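Long-range contacts in WGR domain-containing protein (Bacteroides fragilis, PDB 2RA8), which is of unknown function but joins an N-terminal WGR domain, a module often found in nucleic-acid-associated proteins, to a leucine-rich-repeat domain: residues 15-19 / 56-60; 101-107 / 137-141; 203-207 / 230-236; 281-287 / 308-314. One frame throughout, in Å; residues are numbered along the deposited sequence.

Contact 1 (15-19 / 56-60); sequences FWSID and LIAEK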
loop_
_atom_site.group_PDB
_atom_site.type_symbol
_atom_site.label_atom_id
_atom_site.label_comp_id
_atom_site.label_asym_id
_atom_site.label_seq_id
_atom_site.Cartn_x
_atom_site.Cartn_y
_atom_site.Cartn_z
ATOM N N PHE A 15 5.549 -13.376 15.440
ATOM C CA PHE A 15 6.888 -13.807 15.829
ATOM C C PHE A 15 7.663 -14.236 14.616
ATOM O O PHE A 15 7.096 -14.589 13.572
ATOM C CB PHE A 15 6.848 -14.996 16.814
ATOM C CG PHE A 15 6.423 -16.295 16.181
ATOM C CD1 PHE A 15 5.081 -16.553 15.923
ATOM C CD2 PHE A 15 7.370 -17.240 15.800
ATOM C CE1 PHE A 15 4.689 -17.730 15.288
ATOM C CE2 PHE A 15 6.982 -18.422 15.164
ATOM C CZ PHE A 15 5.639 -18.662 14.909
ATOM N N TRP A 16 8.982 -14.225 14.767
ATOM C CA TRP A 16 9.901 -14.610 13.713
ATOM C C TRP A 16 11.078 -15.219 14.428
ATOM O O TRP A 16 11.637 -14.602 15.337
ATOM C CB TRP A 16 10.335 -13.363 12.921
ATOM C CG TRP A 16 11.322 -13.610 11.812
ATOM C CD1 TRP A 16 11.040 -13.964 10.518
ATOM C CD2 TRP A 16 12.747 -13.506 11.903
ATOM N NE1 TRP A 16 12.209 -14.084 9.796
ATOM C CE2 TRP A 16 13.267 -13.809 10.618
ATOM C CE3 TRP A 16 13.632 -13.180 12.940
ATOM C CZ2 TRP A 16 14.640 -13.799 10.349
ATOM C CZ3 TRP A 16 15.005 -13.169 12.671
ATOM C CH2 TRP A 16 15.493 -13.477 11.378
ATOM N N SER A 17 11.441 -16.445 14.066
ATOM C CA SER A 17 12.582 -17.099 14.696
ATOM C C SER A 17 13.544 -17.580 13.646
ATOM O O SER A 17 13.150 -17.897 12.515
ATOM C CB SER A 17 12.138 -18.273 15.588
ATOM O OG SER A 17 11.708 -19.395 14.837
ATOM N N ILE A 18 14.823 -17.613 14.002
ATOM C CA ILE A 18 15.848 -18.057 13.074
ATOM C C ILE A 18 16.837 -18.962 13.749
ATOM O O ILE A 18 17.180 -18.783 14.922
ATOM C CB ILE A 18 16.573 -16.842 12.418
ATOM C CG1 ILE A 18 17.515 -17.331 11.317
ATOM C CG2 ILE A 18 17.325 -16.038 13.481
ATOM C CD1 ILE A 18 18.062 -16.212 10.428
ATOM N N ASP A 19 17.296 -19.961 13.006
ATOM C CA ASP A 19 18.246 -20.935 13.528
ATOM C C ASP A 19 19.129 -21.388 12.410
ATOM O O ASP A 19 18.651 -21.588 11.290
ATOM C CB ASP A 19 17.486 -22.138 14.108
ATOM C CG ASP A 19 18.371 -23.055 14.943
ATOM O OD1 ASP A 19 19.382 -22.585 15.504
ATOM O OD2 ASP A 19 18.037 -24.254 15.051
ATOM N N LEU A 56 19.542 -11.077 8.206
ATOM C CA LEU A 56 18.105 -11.209 8.429
ATOM C C LEU A 56 17.757 -10.671 9.801
ATOM O O LEU A 56 16.794 -9.917 9.965
ATOM C CB LEU A 56 17.692 -12.678 8.339
ATOM C CG LEU A 56 17.795 -13.323 6.949
ATOM C CD1 LEU A 56 17.396 -14.785 7.021
ATOM C CD2 LEU A 56 16.894 -12.577 5.978
ATOM N N ILE A 57 18.543 -11.067 10.795
ATOM C CA ILE A 57 18.326 -10.616 12.164
ATOM C C ILE A 57 18.413 -9.104 12.245
ATOM O O ILE A 57 17.480 -8.446 12.710
ATOM C CB ILE A 57 19.351 -11.286 13.115
ATOM C CG1 ILE A 57 18.989 -12.764 13.271
ATOM C CG2 ILE A 57 19.383 -10.579 14.475
ATOM C CD1 ILE A 57 19.985 -13.576 14.079
ATOM N N ALA A 58 19.517 -8.536 11.763
ATOM C CA ALA A 58 19.699 -7.083 11.790
ATOM C C ALA A 58 18.512 -6.385 11.186
ATOM O O ALA A 58 18.040 -5.364 11.699
ATOM C CB ALA A 58 20.972 -6.693 11.031
ATOM N N GLU A 59 18.023 -6.936 10.080
ATOM C CA GLU A 59 16.878 -6.375 9.375
ATOM C C GLU A 59 15.613 -6.405 10.214
ATOM O O GLU A 59 14.843 -5.440 10.232
ATOM C CB GLU A 59 16.647 -7.155 8.083
ATOM C CG GLU A 59 15.543 -6.615 7.202
ATOM C CD GLU A 59 15.253 -7.538 6.032
ATOM O OE1 GLU A 59 16.220 -8.067 5.444
ATOM O OE2 GLU A 59 14.064 -7.728 5.696
ATOM N N LYS A 60 15.387 -7.516 10.907
ATOM C CA LYS A 60 14.199 -7.663 11.745
ATOM C C LYS A 60 14.209 -6.704 12.914
ATOM O O LYS A 60 13.203 -6.056 13.202
ATOM C CB LYS A 60 14.078 -9.109 12.267
ATOM C CG LYS A 60 13.693 -10.147 11.194
ATOM C CD LYS A 60 12.265 -9.918 10.689
ATOM C CE LYS A 60 11.988 -10.676 9.389
ATOM N NZ LYS A 60 10.709 -10.229 8.767
#

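Contact 2 (101-107 / 137-141); sequences LKDKKLP and KFAHF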
loop_
_atom_site.group_PDB
_atom_site.type_symbol
_atom_site.label_atom_id
_atom_site.label_comp_id
_atom_site.label_asym_id
_atom_site.label_seq_id
_atom_site.Cartn_x
_atom_site.Cartn_y
_atom_site.Cartn_z
ATOM N N LEU A 101 -18.726 -6.063 22.013
ATOM C CA LEU A 101 -19.215 -6.480 23.329
ATOM C C LEU A 101 -19.373 -7.983 23.453
ATOM O O LEU A 101 -19.361 -8.521 24.562
ATOM C CB LEU A 101 -20.557 -5.805 23.638
ATOM C CG LEU A 101 -20.588 -4.285 23.880
ATOM C CD1 LEU A 101 -22.031 -3.814 23.916
ATOM C CD2 LEU A 101 -19.878 -3.928 25.192
ATOM N N LYS A 102 -19.519 -8.668 22.318
ATOM C CA LYS A 102 -19.674 -10.122 22.300
ATOM C C LYS A 102 -18.384 -10.910 22.408
ATOM O O LYS A 102 -18.316 -11.904 23.133
ATOM C CB LYS A 102 -20.405 -10.564 21.016
ATOM C CG LYS A 102 -20.336 -12.071 20.735
ATOM C CD LYS A 102 -19.135 -12.442 19.864
ATOM C CE LYS A 102 -18.634 -13.863 20.139
ATOM N NZ LYS A 102 -19.644 -14.933 19.898
ATOM N N ASP A 103 -17.359 -10.478 21.679
ATOM C CA ASP A 103 -16.068 -11.163 21.661
ATOM C C ASP A 103 -15.552 -11.573 23.018
ATOM O O ASP A 103 -15.370 -10.734 23.910
ATOM C CB ASP A 103 -15.022 -10.289 20.981
ATOM C CG ASP A 103 -13.861 -11.094 20.432
ATOM O OD1 ASP A 103 -13.696 -12.264 20.846
ATOM O OD2 ASP A 103 -13.111 -10.553 19.591
ATOM N N LYS A 104 -15.301 -12.874 23.173
ATOM C CA LYS A 104 -14.800 -13.433 24.425
ATOM C C LYS A 104 -13.317 -13.229 24.638
ATOM O O LYS A 104 -12.797 -13.551 25.705
ATOM C CB LYS A 104 -15.104 -14.933 24.504
ATOM C CG LYS A 104 -16.577 -15.276 24.356
ATOM C CD LYS A 104 -16.840 -16.755 24.620
ATOM C CE LYS A 104 -16.116 -17.650 23.625
ATOM N NZ LYS A 104 -16.337 -19.093 23.928
ATOM N N LYS A 105 -12.613 -12.714 23.631
ATOM C CA LYS A 105 -11.185 -12.467 23.793
ATOM C C LYS A 105 -10.977 -11.016 24.149
ATOM O O LYS A 105 -9.858 -10.575 24.410
ATOM C CB LYS A 105 -10.408 -12.807 22.513
ATOM C CG LYS A 105 -10.720 -11.922 21.324
ATOM C CD LYS A 105 -9.633 -12.028 20.259
ATOM C CE LYS A 105 -9.533 -13.428 19.669
ATOM N NZ LYS A 105 -8.397 -13.534 18.711
ATOM N N LEU A 106 -12.074 -10.270 24.183
ATOM C CA LEU A 106 -12.033 -8.853 24.511
ATOM C C LEU A 106 -11.258 -8.553 25.778
ATOM O O LEU A 106 -10.466 -7.605 25.812
ATOM C CB LEU A 106 -13.450 -8.301 24.658
ATOM C CG LEU A 106 -13.582 -6.782 24.766
ATOM C CD1 LEU A 106 -13.053 -6.111 23.498
ATOM C CD2 LEU A 106 -15.040 -6.427 24.976
ATOM N N PRO A 107 -11.460 -9.351 26.844
ATOM C CA PRO A 107 -10.724 -9.073 28.082
ATOM C C PRO A 107 -9.235 -9.255 27.970
ATOM O O PRO A 107 -8.472 -8.641 28.718
ATOM C CB PRO A 107 -11.339 -10.058 29.085
ATOM C CG PRO A 107 -12.723 -10.250 28.571
ATOM C CD PRO A 107 -12.489 -10.380 27.079
ATOM N N LYS A 137 -15.884 -3.116 30.662
ATOM C CA LYS A 137 -15.303 -4.009 29.658
ATOM C C LYS A 137 -14.158 -3.416 28.872
ATOM O O LYS A 137 -13.412 -4.150 28.226
ATOM C CB LYS A 137 -16.356 -4.462 28.648
ATOM C CG LYS A 137 -17.436 -5.365 29.198
ATOM C CD LYS A 137 -18.226 -6.000 28.054
ATOM C CE LYS A 137 -19.337 -6.896 28.592
ATOM N NZ LYS A 137 -20.138 -7.518 27.502
ATOM N N PHE A 138 -14.009 -2.095 28.911
ATOM C CA PHE A 138 -12.946 -1.427 28.162
ATOM C C PHE A 138 -11.981 -0.704 29.066
ATOM O O PHE A 138 -11.015 -0.089 28.605
ATOM C CB PHE A 138 -13.538 -0.412 27.162
ATOM C CG PHE A 138 -14.489 -1.013 26.159
ATOM C CD1 PHE A 138 -15.830 -1.212 26.477
ATOM C CD2 PHE A 138 -14.039 -1.383 24.898
ATOM C CE1 PHE A 138 -16.707 -1.773 25.548
ATOM C CE2 PHE A 138 -14.908 -1.945 23.961
ATOM C CZ PHE A 138 -16.244 -2.140 24.291
ATOM N N ALA A 139 -12.228 -0.774 30.367
ATOM C CA ALA A 139 -11.369 -0.097 31.325
ATOM C C ALA A 139 -9.940 -0.575 31.281
ATOM O O ALA A 139 -9.035 0.137 31.727
ATOM C CB ALA A 139 -11.934 -0.269 32.736
ATOM N N HIS A 140 -9.716 -1.768 30.733
ATOM C CA HIS A 140 -8.371 -2.338 30.675
ATOM C C HIS A 140 -7.477 -1.969 29.499
ATOM O O HIS A 140 -6.259 -2.134 29.566
ATOM C CB HIS A 140 -8.447 -3.877 30.754
ATOM C CG HIS A 140 -8.948 -4.537 29.504
ATOM N ND1 HIS A 140 -10.285 -4.596 29.172
ATOM C CD2 HIS A 140 -8.286 -5.190 28.518
ATOM C CE1 HIS A 140 -10.426 -5.263 28.037
ATOM N NE2 HIS A 140 -9.227 -5.635 27.619
ATOM N N PHE A 141 -8.058 -1.469 28.418
ATOM C CA PHE A 141 -7.267 -1.136 27.237
ATOM C C PHE A 141 -6.159 -0.109 27.411
ATOM O O PHE A 141 -6.308 0.894 28.117
ATOM C CB PHE A 141 -8.203 -0.722 26.104
ATOM C CG PHE A 141 -8.906 -1.875 25.472
ATOM C CD1 PHE A 141 -8.238 -2.705 24.584
ATOM C CD2 PHE A 141 -10.230 -2.152 25.776
ATOM C CE1 PHE A 141 -8.876 -3.787 24.010
ATOM C CE2 PHE A 141 -10.875 -3.241 25.201
ATOM C CZ PHE A 141 -10.197 -4.055 24.321
#

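Contact 3 (203-207 / 230-236); sequences GGLPD and VEDYGFD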
loop_
_atom_site.group_PDB
_atom_site.type_symbol
_atom_site.label_atom_id
_atom_site.label_comp_id
_atom_site.label_asym_id
_atom_site.label_seq_id
_atom_site.Cartn_x
_atom_site.Cartn_y
_atom_site.Cartn_z
ATOM N N GLY A 203 -7.644 15.127 7.359
ATOM C CA GLY A 203 -7.549 15.823 6.029
ATOM C C GLY A 203 -7.671 17.347 6.173
ATOM O O GLY A 203 -7.423 18.098 5.268
ATOM N N GLY A 204 -7.955 17.818 7.375
ATOM C CA GLY A 204 -7.860 19.211 7.631
ATOM C C GLY A 204 -8.153 19.379 9.113
ATOM O O GLY A 204 -9.293 19.286 9.551
ATOM N N LEU A 205 -7.170 19.788 9.858
ATOM C CA LEU A 205 -7.354 19.659 11.318
ATOM C C LEU A 205 -8.013 20.936 11.866
ATOM O O LEU A 205 -7.441 22.028 11.765
ATOM C CB LEU A 205 -6.048 19.309 12.043
ATOM C CG LEU A 205 -6.129 19.076 13.587
ATOM C CD1 LEU A 205 -6.383 17.591 13.992
ATOM C CD2 LEU A 205 -4.675 19.520 14.128
ATOM N N PRO A 206 -9.261 20.758 12.478
ATOM C CA PRO A 206 -9.977 21.929 12.999
ATOM C C PRO A 206 -9.284 22.542 14.200
ATOM O O PRO A 206 -8.561 21.860 14.923
ATOM C CB PRO A 206 -11.349 21.361 13.374
ATOM C CG PRO A 206 -11.509 20.197 12.454
ATOM C CD PRO A 206 -10.135 19.573 12.481
ATOM N N ASP A 207 -9.498 23.836 14.418
ATOM C CA ASP A 207 -8.902 24.522 15.559
ATOM C C ASP A 207 -9.457 23.971 16.856
ATOM O O ASP A 207 -8.803 24.029 17.896
ATOM C CB ASP A 207 -9.178 26.033 15.481
ATOM C CG ASP A 207 -8.191 26.766 14.579
ATOM O OD1 ASP A 207 -8.452 27.939 14.234
ATOM O OD2 ASP A 207 -7.148 26.175 14.226
ATOM N N VAL A 230 -5.634 20.270 4.756
ATOM C CA VAL A 230 -5.887 21.526 4.051
ATOM C C VAL A 230 -7.181 22.226 4.407
ATOM O O VAL A 230 -8.069 21.647 5.035
ATOM C CB VAL A 230 -5.840 21.297 2.526
ATOM C CG1 VAL A 230 -4.412 20.999 2.093
ATOM C CG2 VAL A 230 -6.749 20.137 2.150
ATOM N N GLU A 231 -7.290 23.488 3.996
ATOM C CA GLU A 231 -8.476 24.288 4.273
ATOM C C GLU A 231 -9.748 23.730 3.691
ATOM O O GLU A 231 -10.817 23.876 4.277
ATOM C CB GLU A 231 -8.282 25.723 3.771
ATOM C CG GLU A 231 -7.279 26.527 4.594
ATOM C CD GLU A 231 -7.248 28.000 4.215
ATOM O OE1 GLU A 231 -8.325 28.631 4.195
ATOM O OE2 GLU A 231 -6.147 28.528 3.946
ATOM N N ASP A 232 -9.651 23.082 2.535
ATOM C CA ASP A 232 -10.830 22.512 1.894
ATOM C C ASP A 232 -11.503 21.425 2.695
ATOM O O ASP A 232 -12.699 21.173 2.519
ATOM C CB ASP A 232 -10.465 21.939 0.518
ATOM C CG ASP A 232 -10.060 23.011 -0.472
ATOM O OD1 ASP A 232 -10.893 23.898 -0.757
ATOM O OD2 ASP A 232 -8.912 22.967 -0.965
ATOM N N TYR A 233 -10.758 20.777 3.587
ATOM C CA TYR A 233 -11.326 19.683 4.359
ATOM C C TYR A 233 -11.258 19.805 5.874
ATOM O O TYR A 233 -11.257 18.795 6.585
ATOM C CB TYR A 233 -10.679 18.361 3.918
ATOM C CG TYR A 233 -10.837 18.070 2.446
ATOM C CD1 TYR A 233 -12.083 17.761 1.907
ATOM C CD2 TYR A 233 -9.741 18.116 1.588
ATOM C CE1 TYR A 233 -12.236 17.502 0.543
ATOM C CE2 TYR A 233 -9.883 17.859 0.224
ATOM C CZ TYR A 233 -11.132 17.557 -0.285
ATOM O OH TYR A 233 -11.280 17.317 -1.630
ATOM N N GLY A 234 -11.211 21.028 6.388
ATOM C CA GLY A 234 -11.186 21.177 7.830
ATOM C C GLY A 234 -10.197 22.152 8.435
ATOM O O GLY A 234 -10.516 22.782 9.444
ATOM N N PHE A 235 -9.005 22.285 7.854
ATOM C CA PHE A 235 -8.026 23.206 8.422
ATOM C C PHE A 235 -8.513 24.614 8.248
ATOM O O PHE A 235 -9.041 24.970 7.193
ATOM C CB PHE A 235 -6.651 23.041 7.760
ATOM C CG PHE A 235 -5.570 23.891 8.382
ATOM C CD1 PHE A 235 -5.359 23.877 9.759
ATOM C CD2 PHE A 235 -4.764 24.702 7.593
ATOM C CE1 PHE A 235 -4.363 24.657 10.332
ATOM C CE2 PHE A 235 -3.768 25.480 8.164
ATOM C CZ PHE A 235 -3.572 25.456 9.531
ATOM N N ASP A 236 -8.340 25.430 9.282
ATOM C CA ASP A 236 -8.810 26.808 9.226
ATOM C C ASP A 236 -7.829 27.806 8.658
ATOM O O ASP A 236 -8.112 29.001 8.621
ATOM C CB ASP A 236 -9.292 27.249 10.611
ATOM C CG ASP A 236 -10.450 26.397 11.114
ATOM O OD1 ASP A 236 -11.393 26.166 10.325
ATOM O OD2 ASP A 236 -10.426 25.958 12.285
HETATM O O HOH W 1 -7.592 24.700 12.109
#

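Contact 4 (281-287 / 308-314); sequences LETMDIS and HLKFINM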
loop_
_atom_site.group_PDB
_atom_site.type_symbol
_atom_site.label_atom_id
_atom_site.label_comp_id
_atom_site.label_asym_id
_atom_site.label_seq_id
_atom_site.Cartn_x
_atom_site.Cartn_y
_atom_site.Cartn_z
ATOM N N LEU A 281 13.839 17.141 22.575
ATOM C CA LEU A 281 13.347 16.195 21.573
ATOM C C LEU A 281 14.356 15.243 21.011
ATOM O O LEU A 281 15.537 15.548 20.924
ATOM C CB LEU A 281 12.716 16.941 20.395
ATOM C CG LEU A 281 11.473 17.793 20.660
ATOM C CD1 LEU A 281 11.021 18.446 19.358
ATOM C CD2 LEU A 281 10.372 16.915 21.221
ATOM N N GLU A 282 13.879 14.069 20.619
ATOM C CA GLU A 282 14.731 13.071 19.999
ATOM C C GLU A 282 14.358 13.062 18.542
ATOM O O GLU A 282 15.204 12.850 17.673
ATOM C CB GLU A 282 14.467 11.672 20.561
ATOM C CG GLU A 282 14.664 11.533 22.053
ATOM C CD GLU A 282 14.604 10.087 22.512
ATOM O OE1 GLU A 282 13.713 9.346 22.047
ATOM O OE2 GLU A 282 15.445 9.694 23.346
ATOM N N THR A 283 13.080 13.301 18.263
ATOM C CA THR A 283 12.594 13.273 16.885
ATOM C C THR A 283 11.827 14.501 16.448
ATOM O O THR A 283 10.902 14.951 17.122
ATOM C CB THR A 283 11.688 12.030 16.657
ATOM O OG1 THR A 283 12.403 10.843 17.028
ATOM C CG2 THR A 283 11.265 11.925 15.180
HETATM N N MSE A 284 12.228 15.056 15.309
HETATM C CA MSE A 284 11.563 16.209 14.719
HETATM C C MSE A 284 10.852 15.607 13.528
HETATM O O MSE A 284 11.482 15.077 12.623
HETATM C CB MSE A 284 12.584 17.245 14.253
HETATM C CG MSE A 284 11.975 18.462 13.588
HETATM SE SE MSE A 284 13.332 19.652 12.874
HETATM C CE MSE A 284 12.622 19.893 11.104
ATOM N N ASP A 285 9.534 15.684 13.533
ATOM C CA ASP A 285 8.710 15.092 12.486
ATOM C C ASP A 285 8.101 16.173 11.632
ATOM O O ASP A 285 7.226 16.904 12.081
ATOM C CB ASP A 285 7.601 14.271 13.150
ATOM C CG ASP A 285 6.939 13.273 12.213
ATOM O OD1 ASP A 285 6.983 13.444 10.971
ATOM O OD2 ASP A 285 6.348 12.312 12.746
ATOM N N ILE A 286 8.576 16.286 10.397
ATOM C CA ILE A 286 8.082 17.283 9.464
ATOM C C ILE A 286 7.845 16.604 8.150
ATOM O O ILE A 286 8.298 17.059 7.103
ATOM C CB ILE A 286 9.099 18.426 9.278
ATOM C CG1 ILE A 286 10.479 17.851 8.950
ATOM C CG2 ILE A 286 9.167 19.268 10.554
ATOM C CD1 ILE A 286 11.409 18.835 8.265
ATOM N N SER A 287 7.113 15.501 8.210
ATOM C CA SER A 287 6.802 14.706 7.029
ATOM C C SER A 287 5.471 15.006 6.398
ATOM O O SER A 287 4.728 15.880 6.848
ATOM C CB SER A 287 6.836 13.227 7.399
ATOM O OG SER A 287 5.928 12.965 8.453
ATOM N N HIS A 308 21.541 17.253 18.118
ATOM C CA HIS A 308 21.300 16.354 19.241
ATOM C C HIS A 308 20.160 15.404 18.950
ATOM O O HIS A 308 19.985 14.407 19.646
ATOM C CB HIS A 308 20.956 17.169 20.477
ATOM C CG HIS A 308 19.645 17.880 20.373
ATOM N ND1 HIS A 308 18.444 17.259 20.644
ATOM C CD2 HIS A 308 19.340 19.141 19.991
ATOM C CE1 HIS A 308 17.456 18.110 20.432
ATOM N NE2 HIS A 308 17.973 19.258 20.032
ATOM N N LEU A 309 19.369 15.716 17.929
ATOM C CA LEU A 309 18.235 14.873 17.562
ATOM C C LEU A 309 18.710 13.521 17.112
ATOM O O LEU A 309 19.838 13.373 16.641
ATOM C CB LEU A 309 17.418 15.520 16.433
ATOM C CG LEU A 309 16.685 16.828 16.750
ATOM C CD1 LEU A 309 15.994 17.354 15.498
ATOM C CD2 LEU A 309 15.661 16.585 17.853
ATOM N N LYS A 310 17.853 12.518 17.272
ATOM C CA LYS A 310 18.185 11.161 16.858
ATOM C C LYS A 310 17.576 10.859 15.511
ATOM O O LYS A 310 18.022 9.954 14.807
ATOM C CB LYS A 310 17.667 10.151 17.887
ATOM C CG LYS A 310 18.489 10.111 19.169
ATOM C CD LYS A 310 17.684 9.680 20.402
ATOM C CE LYS A 310 17.131 8.262 20.305
ATOM N NZ LYS A 310 15.910 8.174 19.454
ATOM N N PHE A 311 16.566 11.635 15.127
ATOM C CA PHE A 311 15.884 11.389 13.863
ATOM C C PHE A 311 15.074 12.569 13.396
ATOM O O PHE A 311 14.379 13.226 14.178
ATOM C CB PHE A 311 14.970 10.148 14.025
ATOM C CG PHE A 311 14.167 9.782 12.796
ATOM C CD1 PHE A 311 14.756 9.721 11.536
ATOM C CD2 PHE A 311 12.826 9.426 12.920
ATOM C CE1 PHE A 311 14.017 9.304 10.421
ATOM C CE2 PHE A 311 12.087 9.011 11.813
ATOM C CZ PHE A 311 12.684 8.949 10.567
ATOM N N ILE A 312 15.189 12.866 12.108
ATOM C CA ILE A 312 14.422 13.942 11.511
ATOM C C ILE A 312 13.684 13.290 10.376
ATOM O O ILE A 312 14.294 12.877 9.388
ATOM C CB ILE A 312 15.318 15.069 10.971
ATOM C CG1 ILE A 312 16.146 15.677 12.115
ATOM C CG2 ILE A 312 14.452 16.143 10.325
ATOM C CD1 ILE A 312 17.031 16.855 11.678
ATOM N N ASN A 313 12.370 13.161 10.532
ATOM C CA ASN A 313 11.529 12.533 9.526
ATOM C C ASN A 313 11.019 13.522 8.510
ATOM O O ASN A 313 10.257 14.429 8.839
ATOM C CB ASN A 313 10.343 11.819 10.196
ATOM C CG ASN A 313 9.509 11.021 9.210
ATOM O OD1 ASN A 313 10.024 10.519 8.211
ATOM N ND2 ASN A 313 8.216 10.882 9.496
HETATM N N MSE A 314 11.445 13.347 7.263
HETATM C CA MSE A 314 11.025 14.214 6.166
HETATM C C MSE A 314 10.457 13.367 5.050
HETATM O O MSE A 314 10.489 13.744 3.878
HETATM C CB MSE A 314 12.213 15.031 5.655
HETATM C CG MSE A 314 12.808 15.967 6.712
HETATM SE SE MSE A 314 14.328 17.023 6.097
HETATM C CE MSE A 314 15.764 15.866 6.652
#

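Contact 1 (15-19 / 56-60)
Over one face of the W16 indole runs the side chain of K60, in a contact that packs a helix on the antiparallel sheet of the WGR domain. Strand 15-19 and helix 56-60 run nearly antiparallel, their axes 10.2 Å apart, a usual spacing when large side chains fill the layer between sheet and helix.

The aromatic interactions come first. K60 CG stands 3.4 Å from the centroid of the six-membered ring of W16, almost on the ring normal, which makes a CH-pi contact. A bend at chi2 (-67°) turns the lysine chain along the indole instead of straight away from the helix, and its end arrives over the pyrrole part: K60 NZ is 4.4 Å from the centroid of the five-membered ring, a cation-pi interaction. One lysine thus offers aliphatic carbon to one ring and, probably, positive charge to the other.

The remaining contacts are apolar. W16 CZ2 and CH2, at the far rim of the benzene part, meet L56 CB at 3.8 Å, and CH2 also nears I57 CG1. Y65 touches both W16 and K60, while V27 and Y29 of the adjacent strand touch the indole too. I18 divides its branches between neighbouring helix residues, CD1 lying 3.8 Å from L56 CD1 and CG2 3.7 Å from I57 CD1.

Contact 2 (101-107 / 137-141)
The carbonyl oxygen of L106 receives the imidazole of H140, whose NE2 lies 2.9 Å away near the ring plane. With an N-H...O angle of only 125°, this hydrogen bond is weak. A chi1 of 73° places the H140 ring between its own backbone N and carbonyl carbon, with its NE2 edge directed at the turn that ends at L106. A second weak bond joins the segments farther along: the extended chain of K137 carries NZ to within 3.2 Å of L101 O, at the end of helix 96-102.

Between these polar links lie apolar contacts. L106 CD1 meets the edge of the F141 ring, 3.6 Å from CZ, and L101 CD2 meets the edge of F138, 3.9 Å from CE1. I100 of the helix touches both L106 and F138, linking the two clusters.

The turn is organised from within. D103 OD1 accepts from K105 N at 3.0 Å, an Asx turn inside the type I turn 103-106, and D103 OD2 is held by K81 and Y83 of strand 80-83. Since both cross-segment bonds end on main-chain carbonyls and are weak, apolar packing probably supplies much of the cohesion between these two helix-to-strand connections.

Contact 3 (203-207 / 230-236)
G203 O accepts a hydrogen bond from V230 N (2.9 Å), joining two loops that follow neighbouring strands, 197-201 and 223-227, of the parallel sheet in the leucine-rich-repeat domain. The donor comes from above the carbonyl plane, 35° out of it. Beyond this bond the backbones come closest at G204 and G234. Here G234 CA makes a CA-H...O contact of 3.2 Å with G204 O. With no side chain on either glycine, the two main chains meet directly, and G234, at its positive phi, lets the loop turn back.

At the other end, D207 N donates to D236 OD2 (3.1 Å), which it meets nearly along the C-O axis. D207 opens helix 207-215, right after the N-cap position of P206, so an acidic group from the other loop receives an amide of the helix's first turn. The two carboxylates also come close, D207 OD1 lying 3.4 Å from D236 OD2, an approach that would probably be costly if both were charged; the nearby helix start may ease it.

The next shell positions these groups. V230 O is gripped by Y233 N and F235 N from opposite faces of its plane, fixing the curl of 230-235. F235, with CG anti to its backbone N (chi1 -175°), presents its ring edge to the carbonyl of L205, CD1 lying 3.4 Å from L205 O. One water lies between the loops, accepting from D236 N (3.0 Å) and standing 2.7 Å from L205 O and 2.6 Å from D207 OD2, with more acceptors in reach than protons.

Contact 4 (281-287 / 308-314)
Chi1 values of -162° for D285 and -174° for N313 set both side chains anti to their backbone nitrogens, which brings N313 ND2 alongside D285 OD1, to which it donates at 3.2 Å. The bond is not straight, and the nitrogen also approaches from above the carboxylate plane, the carboxylate and amide planes standing 54° apart. The same OD1 takes the S287 hydroxyl on its syn lone pair, OG lying 2.8 Å away, while D285 OD2 accepts from W256 NE1.

Strands 283-285 and 311-313 are adjacent members of the parallel sheet that lines a leucine-rich-repeat domain, with helices 293-300 and 303-306 between them in sequence. Their regular bonds run from M284 N to F311 O, from N313 N to M284 O (both 3.0 Å) and from I286 N to N313 O. At the entry E282 O is shared, receiving K310 N on a lone pair at 2.7 Å and F311 N as well, both in its carbonyl plane.

T283 CG2 lies 3.7 Å from F311 CD2 on the face that also carries D285 and N313. On the other face, with I312, selenomethionine M284 meets L309 CD1 through CB, and F272 of helix 265-274 touches M284. Past the strand ends, I286, which F272 also touches, places CD1 3.5 Å from CG of selenomethionine M314. Beside the entry, E282 and K310 form a long salt bridge, OE1 to NZ 3.6 Å.

Overall arrangement
The four contacts follow one another along the chain without overlap. Contact 1 lies in the N-terminal WGR domain, packing helix 46-62 on its antiparallel sheet; the other three lie in the domain built on the ten-stranded parallel sheet, whose strands are laid down in chain order. Contact 2 joins the connections leading into strands 111-114 and 143-146, contact 3 the loops leaving strands 197-201 and 223-227, and contact 4 the bodies of strands 283-285 and 311-313. Contacts 2 and 4 lie on opposite sides of the chain's centre, their centres about 36 Å apart; the centres of contacts 3 and 4 are about 24 Å apart. None touches another; contacts 2 to 4 each join successive parts of the repeat domain.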